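Local coordinates for protein putative oxidoreductase (Bacteroides fragilis NCTC 9343, PDB 3FHL) that probably acts as a nucleotide-binding oxidoreductase of the Gfo/Idh/MocA family, with an NAD-binding Rossmann domain, at residues C[122-128]-C[305-310]. Numbering follows the deposited sequence.
Sequences YQNRRWD and GNYGGF
Tyr307 OH donates to Asp128 OD1 over 2.5 Å, meeting it nearly in line with the C-O bond. From within 122-128, Arg125 NH1 takes the other carboxylate oxygen, forming a salt bridge to Asp128 OD2 at 2.8 Å. That second bond uses the syn lone pair and keeps OD2 in the guanidinium plane, so the phenol and the arginine together should hold the carboxylate against rotation. Asn124 covers one face of the Tyr307 ring, with CB in a CH-pi contact and ND2 above the plane, offset toward the rim. The backbones are joined by Asn306 N to Trp127 O, 2.8 Å and almost straight at 173°. Trp127 lays its indole against the backbone of Gly309 and Phe310: Gly309 CA stands 4.1 Å from the centroid of the Trp127 five-membered ring and Phe310 CB sits over the six-membered ring. Arg126 CB backs the opposite face. Tyr122 CD1 stands over the centre of the Phe310 ring, whose edge meets Trp127 CZ3; the centroids of the Tyr122 and Phe310 rings are 4.7 Å apart and their planes at 89°, an edge-to-face pair. A water bridges Tyr122 OH, at 2.6 Å, and Tyr307 O. Phe20 of helix 15-27 also touches Tyr122, Asn124 and Tyr307. The aromatic cluster of Tyr122, Trp127 and Phe310 thus packs the loop leaving the last Rossmann strand, 119-122, against the C-terminal alpha/beta domain, at the interdomain junction of the two-domain Gfo/Idh/MocA fold.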
loop_
_atom_site.group_PDB
_atom_site.type_symbol
_atom_site.label_atom_id
_atom_site.label_comp_id
_atom_site.label_asym_id
_atom_site.label_seq_id
_atom_site.Cartn_x
_atom_site.Cartn_y
_atom_site.Cartn_z
ATOM N N TYR C 122 7.434 -12.232 24.785
ATOM C CA TYR C 122 6.053 -12.509 24.376
ATOM C C TYR C 122 5.668 -11.752 23.100
ATOM O O TYR C 122 5.500 -10.532 23.117
ATOM C CB TYR C 122 5.091 -12.136 25.501
ATOM C CG TYR C 122 3.665 -12.585 25.270
ATOM C CD1 TYR C 122 3.348 -13.939 25.150
ATOM C CD2 TYR C 122 2.632 -11.659 25.202
ATOM C CE1 TYR C 122 2.042 -14.363 24.954
ATOM C CE2 TYR C 122 1.329 -12.066 25.008
ATOM C CZ TYR C 122 1.038 -13.418 24.891
ATOM O OH TYR C 122 -0.255 -13.818 24.688
ATOM N N GLN C 123 5.534 -12.485 22.002
ATOM C CA GLN C 123 5.060 -11.921 20.735
ATOM C C GLN C 123 3.922 -12.795 20.231
ATOM O O GLN C 123 4.129 -13.727 19.453
ATOM C CB GLN C 123 6.207 -11.831 19.711
ATOM C CG GLN C 123 7.428 -11.037 20.209
ATOM C CD GLN C 123 8.305 -10.518 19.093
ATOM O OE1 GLN C 123 7.910 -9.625 18.350
ATOM N NE2 GLN C 123 9.516 -11.059 18.982
ATOM N N ASN C 124 2.706 -12.490 20.677
ATOM C CA ASN C 124 1.579 -13.387 20.468
ATOM C C ASN C 124 0.930 -13.399 19.091
ATOM O O ASN C 124 0.198 -14.339 18.765
ATOM C CB ASN C 124 0.497 -13.152 21.519
ATOM C CG ASN C 124 -0.038 -11.734 21.526
ATOM O OD1 ASN C 124 0.457 -10.841 20.851
ATOM N ND2 ASN C 124 -1.055 -11.522 22.323
ATOM N N ARG C 125 1.195 -12.374 18.282
ATOM C CA ARG C 125 0.537 -12.279 16.981
ATOM C C ARG C 125 1.096 -13.248 15.952
ATOM O O ARG C 125 0.566 -13.369 14.845
ATOM C CB ARG C 125 0.475 -10.832 16.483
ATOM C CG ARG C 125 -0.525 -9.989 17.306
ATOM C CD ARG C 125 -0.911 -8.717 16.587
ATOM N NE ARG C 125 -1.800 -7.870 17.384
ATOM C CZ ARG C 125 -3.128 -7.983 17.424
ATOM N NH1 ARG C 125 -3.758 -8.929 16.724
ATOM N NH2 ARG C 125 -3.826 -7.147 18.183
ATOM N N ARG C 126 2.123 -13.995 16.353
ATOM C CA ARG C 126 2.550 -15.169 15.603
ATOM C C ARG C 126 1.478 -16.265 15.646
ATOM O O ARG C 126 1.474 -17.170 14.816
ATOM C CB ARG C 126 3.856 -15.709 16.172
ATOM C CG ARG C 126 4.999 -14.728 16.094
ATOM C CD ARG C 126 6.301 -15.434 16.299
ATOM N NE ARG C 126 7.423 -14.534 16.538
ATOM C CZ ARG C 126 8.645 -14.963 16.829
ATOM N NH1 ARG C 126 9.635 -14.106 17.026
ATOM N NH2 ARG C 126 8.877 -16.264 16.914
ATOM N N TRP C 127 0.555 -16.157 16.600
ATOM C CA TRP C 127 -0.544 -17.125 16.702
ATOM C C TRP C 127 -1.913 -16.499 16.428
ATOM O O TRP C 127 -2.936 -17.039 16.833
ATOM C CB TRP C 127 -0.523 -17.821 18.073
ATOM C CG TRP C 127 0.679 -18.722 18.272
ATOM C CD1 TRP C 127 0.801 -20.034 17.884
ATOM C CD2 TRP C 127 1.921 -18.367 18.874
ATOM N NE1 TRP C 127 2.053 -20.513 18.214
ATOM C CE2 TRP C 127 2.758 -19.513 18.825
ATOM C CE3 TRP C 127 2.422 -17.189 19.445
ATOM C CZ2 TRP C 127 4.055 -19.512 19.333
ATOM C CZ3 TRP C 127 3.714 -17.197 19.958
ATOM C CH2 TRP C 127 4.517 -18.350 19.891
ATOM N N ASP C 128 -1.934 -15.354 15.740
ATOM C CA ASP C 128 -3.194 -14.823 15.203
ATOM C C ASP C 128 -3.692 -15.797 14.149
ATOM O O ASP C 128 -2.879 -16.395 13.447
ATOM C CB ASP C 128 -2.974 -13.443 14.568
ATOM C CG ASP C 128 -3.093 -12.298 15.571
ATOM O OD1 ASP C 128 -3.319 -12.550 16.775
ATOM O OD2 ASP C 128 -2.966 -11.123 15.156
ATOM N N GLY C 305 -6.995 -19.258 15.506
ATOM C CA GLY C 305 -6.067 -18.475 16.313
ATOM C C GLY C 305 -5.718 -19.238 17.576
ATOM O O GLY C 305 -6.568 -19.932 18.132
ATOM N N ASN C 306 -4.476 -19.107 18.040
ATOM C CA ASN C 306 -3.987 -19.995 19.099
ATOM C C ASN C 306 -2.976 -19.331 20.022
ATOM O O ASN C 306 -1.821 -19.722 20.040
ATOM C CB ASN C 306 -3.399 -21.270 18.453
ATOM C CG ASN C 306 -3.048 -22.352 19.463
ATOM O OD1 ASN C 306 -3.579 -22.385 20.576
ATOM N ND2 ASN C 306 -2.120 -23.235 19.079
ATOM N N TYR C 307 -3.397 -18.327 20.791
ATOM C CA TYR C 307 -2.485 -17.670 21.744
ATOM C C TYR C 307 -1.927 -18.625 22.827
ATOM O O TYR C 307 -0.874 -18.358 23.436
ATOM C CB TYR C 307 -3.157 -16.460 22.420
ATOM C CG TYR C 307 -3.361 -15.222 21.539
ATOM C CD1 TYR C 307 -4.222 -14.194 21.942
ATOM C CD2 TYR C 307 -2.703 -15.080 20.309
ATOM C CE1 TYR C 307 -4.414 -13.043 21.140
ATOM C CE2 TYR C 307 -2.886 -13.942 19.513
ATOM C CZ TYR C 307 -3.750 -12.933 19.930
ATOM O OH TYR C 307 -3.930 -11.812 19.134
ATOM N N GLY C 308 -2.639 -19.724 23.075
ATOM C CA GLY C 308 -2.137 -20.784 23.958
ATOM C C GLY C 308 -0.877 -21.441 23.431
ATOM O O GLY C 308 -0.101 -22.008 24.205
ATOM N N GLY C 309 -0.660 -21.318 22.118
ATOM C CA GLY C 309 0.506 -21.892 21.438
ATOM C C GLY C 309 1.826 -21.347 21.928
ATOM O O GLY C 309 2.865 -22.017 21.799
ATOM N N PHE C 310 1.803 -20.133 22.480
ATOM C CA PHE C 310 3.003 -19.525 23.042
ATOM C C PHE C 310 3.526 -20.369 24.217
ATOM O O PHE C 310 4.720 -20.679 24.287
ATOM C CB PHE C 310 2.738 -18.091 23.509
ATOM C CG PHE C 310 3.903 -17.473 24.224
ATOM C CD1 PHE C 310 4.984 -16.969 23.504
ATOM C CD2 PHE C 310 3.942 -17.425 25.619
ATOM C CE1 PHE C 310 6.069 -16.398 24.153
ATOM C CE2 PHE C 310 5.036 -16.856 26.279
ATOM C CZ PHE C 310 6.097 -16.347 25.544
HETATM O O HOH W 1 -0.719 -16.266 25.434
#